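Long-range contact in MS5a (Brassica napus, PDB 6L77), which is a meiosis-related protein of cystatin-like fold whose exact role is unsettled, though it has been linked to a non-canonical enhancement of papain activity: residues A[99-110]-A[216-226]. Numbering follows the deposited sequence.
Sequences PNQFFDAKDLPD and THCVCLLGESQ
Residues 99-110, a linker without regular secondary structure, run in nearly the same direction as residues 216-226, the end-to-end vectors lying 23° apart and the CA atoms of Phe103 and Cys220 coming within 5.7 Å. The pair illustrates how an irregular chain can lie along a strand of an antiparallel sheet, here the cystatin-like sheet of MS5, through side chains rather than by joining it as a strand. Strand 219-227 already shares backbone hydrogen bonds with strands 82-88 and 201-212, and every second residue from Cys218 to Gln226 turns its side chain to the linker. Phe102, with CG anti to its own N (chi1 176°), reaches obliquely toward the strand, where CE2 lies 3.8 Å from Cys220 CB. Beyond it, Cys220 SG points to the linker backbone and sits 3.6 Å from Asp104 CB. The Asp104 side chain lies roughly perpendicular to that of Leu222, OD2 being 3.8 Å from Leu222 CD2, while Arg209 of the adjoining strand forms a salt bridge with that same oxygen. OD1 closes an Asx turn with Lys106 N and also takes Lys106 NZ, in a salt bridge, from the opposite face of the carboxylate; these two donors of Lys106, together with Arg209, thus fix this buried group and probably favour its charged form. Leu108 places CD1 beside the strand, 4.0 Å from Leu222 CG and 3.6 Å from Glu224 CG, the Leu108 and Glu224 side chains lying alongside and pointing opposite ways. A water joins Pro109 O to Glu224 OE1. At the last pair, Gln226 sets CG between its backbone N and carbonyl carbon and runs extended from there, bringing NE2 to 2.8 Å from Asp110 O, which it meets from above the carbonyl plane with an N-H...O angle of 148°.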
# COMPACT_ATOMS: atom_id res chain seq x y z
N PRO A 99 -17.02 10.44 -5.84
CA PRO A 99 -15.78 11.20 -6.07
C PRO A 99 -15.25 11.06 -7.49
O PRO A 99 -15.40 10.00 -8.10
CB PRO A 99 -14.80 10.60 -5.05
CG PRO A 99 -15.36 9.24 -4.74
CD PRO A 99 -16.84 9.40 -4.81
N ASN A 100 -14.63 12.12 -8.01
CA ASN A 100 -14.14 12.14 -9.38
C ASN A 100 -12.80 11.40 -9.48
O ASN A 100 -12.17 11.06 -8.48
CB ASN A 100 -13.99 13.58 -9.87
CG ASN A 100 -15.20 14.43 -9.55
OD1 ASN A 100 -15.09 15.49 -8.94
ND2 ASN A 100 -16.38 13.96 -9.95
N GLN A 101 -12.37 11.17 -10.72
CA GLN A 101 -11.16 10.40 -10.95
C GLN A 101 -9.95 11.11 -10.35
O GLN A 101 -9.87 12.34 -10.30
CB GLN A 101 -10.93 10.18 -12.45
CG GLN A 101 -9.80 9.20 -12.75
CD GLN A 101 -9.39 9.17 -14.22
OE1 GLN A 101 -9.94 9.90 -15.04
NE2 GLN A 101 -8.43 8.31 -14.54
N PHE A 102 -8.99 10.31 -9.88
CA PHE A 102 -7.80 10.84 -9.22
C PHE A 102 -6.66 9.88 -9.46
O PHE A 102 -6.75 8.71 -9.06
CB PHE A 102 -8.06 11.04 -7.73
CG PHE A 102 -6.85 11.49 -6.96
CD1 PHE A 102 -6.36 12.78 -7.11
CD2 PHE A 102 -6.21 10.63 -6.08
CE1 PHE A 102 -5.24 13.19 -6.40
CE2 PHE A 102 -5.11 11.04 -5.36
CZ PHE A 102 -4.62 12.32 -5.53
N PHE A 103 -5.60 10.33 -10.12
CA PHE A 103 -4.46 9.46 -10.36
C PHE A 103 -3.18 10.28 -10.35
O PHE A 103 -3.20 11.51 -10.26
CB PHE A 103 -4.60 8.69 -11.68
CG PHE A 103 -4.76 9.58 -12.87
CD1 PHE A 103 -3.65 10.11 -13.51
CD2 PHE A 103 -6.02 9.92 -13.33
CE1 PHE A 103 -3.80 10.94 -14.60
CE2 PHE A 103 -6.17 10.75 -14.43
CZ PHE A 103 -5.06 11.27 -15.06
N ASP A 104 -2.06 9.58 -10.46
CA ASP A 104 -0.72 10.14 -10.33
C ASP A 104 -0.01 9.94 -11.65
O ASP A 104 0.14 8.80 -12.11
CB ASP A 104 0.03 9.46 -9.19
CG ASP A 104 1.50 9.88 -9.10
OD1 ASP A 104 1.94 10.76 -9.86
OD2 ASP A 104 2.22 9.29 -8.27
N ALA A 105 0.42 11.04 -12.26
CA ALA A 105 1.04 10.97 -13.57
C ALA A 105 2.52 11.32 -13.56
O ALA A 105 3.12 11.39 -14.64
CB ALA A 105 0.30 11.89 -14.55
N LYS A 106 3.12 11.54 -12.40
CA LYS A 106 4.48 12.04 -12.39
C LYS A 106 5.47 10.90 -12.15
O LYS A 106 5.17 9.92 -11.47
CB LYS A 106 4.66 13.17 -11.36
CG LYS A 106 5.17 12.79 -9.99
CD LYS A 106 4.04 12.62 -8.97
CE LYS A 106 2.87 13.59 -9.17
NZ LYS A 106 1.60 13.02 -8.60
N ASP A 107 6.64 11.02 -12.79
CA ASP A 107 7.64 9.95 -12.78
C ASP A 107 8.02 9.57 -11.36
O ASP A 107 8.03 10.40 -10.45
CB ASP A 107 8.89 10.39 -13.55
CG ASP A 107 8.66 10.52 -15.05
OD1 ASP A 107 7.62 10.05 -15.55
OD2 ASP A 107 9.54 11.09 -15.73
N LEU A 108 8.35 8.26 -11.17
CA LEU A 108 8.93 7.75 -9.93
C LEU A 108 10.45 7.81 -10.00
O LEU A 108 11.03 7.66 -11.09
CB LEU A 108 8.51 6.31 -9.69
CG LEU A 108 7.08 6.04 -9.24
CD1 LEU A 108 6.78 4.55 -9.35
CD2 LEU A 108 6.89 6.52 -7.82
N PRO A 109 11.12 8.00 -8.87
CA PRO A 109 12.57 7.80 -8.82
C PRO A 109 12.91 6.34 -9.11
O PRO A 109 12.18 5.43 -8.73
CB PRO A 109 12.94 8.21 -7.39
CG PRO A 109 11.69 8.14 -6.63
CD PRO A 109 10.57 8.43 -7.57
N ASP A 110 14.03 6.13 -9.79
CA ASP A 110 14.39 4.78 -10.20
C ASP A 110 15.39 4.11 -9.27
O ASP A 110 15.70 2.93 -9.47
CB ASP A 110 14.94 4.78 -11.63
CG ASP A 110 16.22 5.56 -11.77
OD1 ASP A 110 16.40 6.55 -11.03
OD2 ASP A 110 17.05 5.19 -12.63
N THR A 216 -11.29 14.81 -0.88
CA THR A 216 -11.90 13.49 -0.85
C THR A 216 -11.07 12.48 -0.07
O THR A 216 -11.62 11.47 0.39
CB THR A 216 -12.07 12.98 -2.28
OG1 THR A 216 -10.78 12.86 -2.87
CG2 THR A 216 -12.91 13.94 -3.10
N HIS A 217 -9.77 12.72 0.06
CA HIS A 217 -8.83 11.78 0.66
C HIS A 217 -8.80 10.46 -0.11
O HIS A 217 -8.48 9.42 0.46
CB HIS A 217 -9.15 11.52 2.14
CG HIS A 217 -9.21 12.75 2.98
ND1 HIS A 217 -8.20 13.69 3.01
CD2 HIS A 217 -10.16 13.20 3.83
CE1 HIS A 217 -8.52 14.67 3.83
NE2 HIS A 217 -9.71 14.40 4.34
N CYS A 218 -9.14 10.50 -1.40
CA CYS A 218 -8.91 9.34 -2.25
C CYS A 218 -7.41 9.07 -2.31
O CYS A 218 -6.60 10.00 -2.28
CB CYS A 218 -9.48 9.57 -3.65
SG CYS A 218 -11.29 9.80 -3.63
N VAL A 219 -7.03 7.80 -2.36
CA VAL A 219 -5.63 7.39 -2.22
C VAL A 219 -5.20 6.75 -3.53
O VAL A 219 -5.80 5.77 -3.97
CB VAL A 219 -5.44 6.40 -1.06
CG1 VAL A 219 -4.02 5.86 -1.06
CG2 VAL A 219 -5.75 7.10 0.28
N CYS A 220 -4.17 7.32 -4.15
CA CYS A 220 -3.56 6.77 -5.36
C CYS A 220 -2.19 6.21 -5.01
O CYS A 220 -1.39 6.87 -4.33
CB CYS A 220 -3.45 7.83 -6.44
SG CYS A 220 -2.53 7.26 -7.87
N LEU A 221 -1.93 4.97 -5.43
CA LEU A 221 -0.62 4.34 -5.27
C LEU A 221 -0.01 4.10 -6.64
O LEU A 221 -0.66 3.54 -7.52
CB LEU A 221 -0.71 3.02 -4.50
CG LEU A 221 -1.19 3.03 -3.04
CD1 LEU A 221 -0.83 1.72 -2.35
CD2 LEU A 221 -0.59 4.20 -2.27
N LEU A 222 1.24 4.53 -6.81
CA LEU A 222 1.99 4.27 -8.03
C LEU A 222 3.35 3.72 -7.62
O LEU A 222 4.05 4.34 -6.82
CB LEU A 222 2.16 5.55 -8.86
CG LEU A 222 2.96 5.35 -10.14
CD1 LEU A 222 2.21 4.43 -11.08
CD2 LEU A 222 3.25 6.69 -10.81
N GLY A 223 3.72 2.57 -8.16
CA GLY A 223 4.92 1.89 -7.69
C GLY A 223 5.65 1.17 -8.79
O GLY A 223 5.09 0.83 -9.84
N GLU A 224 6.93 0.91 -8.52
CA GLU A 224 7.80 0.13 -9.38
C GLU A 224 8.72 -0.72 -8.52
O GLU A 224 9.05 -0.35 -7.39
CB GLU A 224 8.64 1.04 -10.29
CG GLU A 224 7.83 1.75 -11.35
CD GLU A 224 8.67 2.63 -12.26
OE1 GLU A 224 9.82 2.95 -11.89
OE2 GLU A 224 8.16 3.00 -13.34
N SER A 225 9.12 -1.87 -9.06
CA SER A 225 9.97 -2.81 -8.35
C SER A 225 11.25 -3.07 -9.12
O SER A 225 11.29 -2.95 -10.35
CB SER A 225 9.25 -4.14 -8.11
OG SER A 225 8.23 -3.99 -7.15
N GLN A 226 12.30 -3.44 -8.39
CA GLN A 226 13.59 -3.74 -8.98
C GLN A 226 14.29 -4.79 -8.13
O GLN A 226 13.98 -4.96 -6.95
CB GLN A 226 14.44 -2.47 -9.12
CG GLN A 226 14.75 -1.82 -7.78
CD GLN A 226 15.48 -0.50 -7.92
OE1 GLN A 226 16.70 -0.43 -7.74
NE2 GLN A 226 14.74 0.57 -8.22
O HOH W 1 -11.43 12.44 -5.79
O HOH W 2 11.44 2.82 -9.56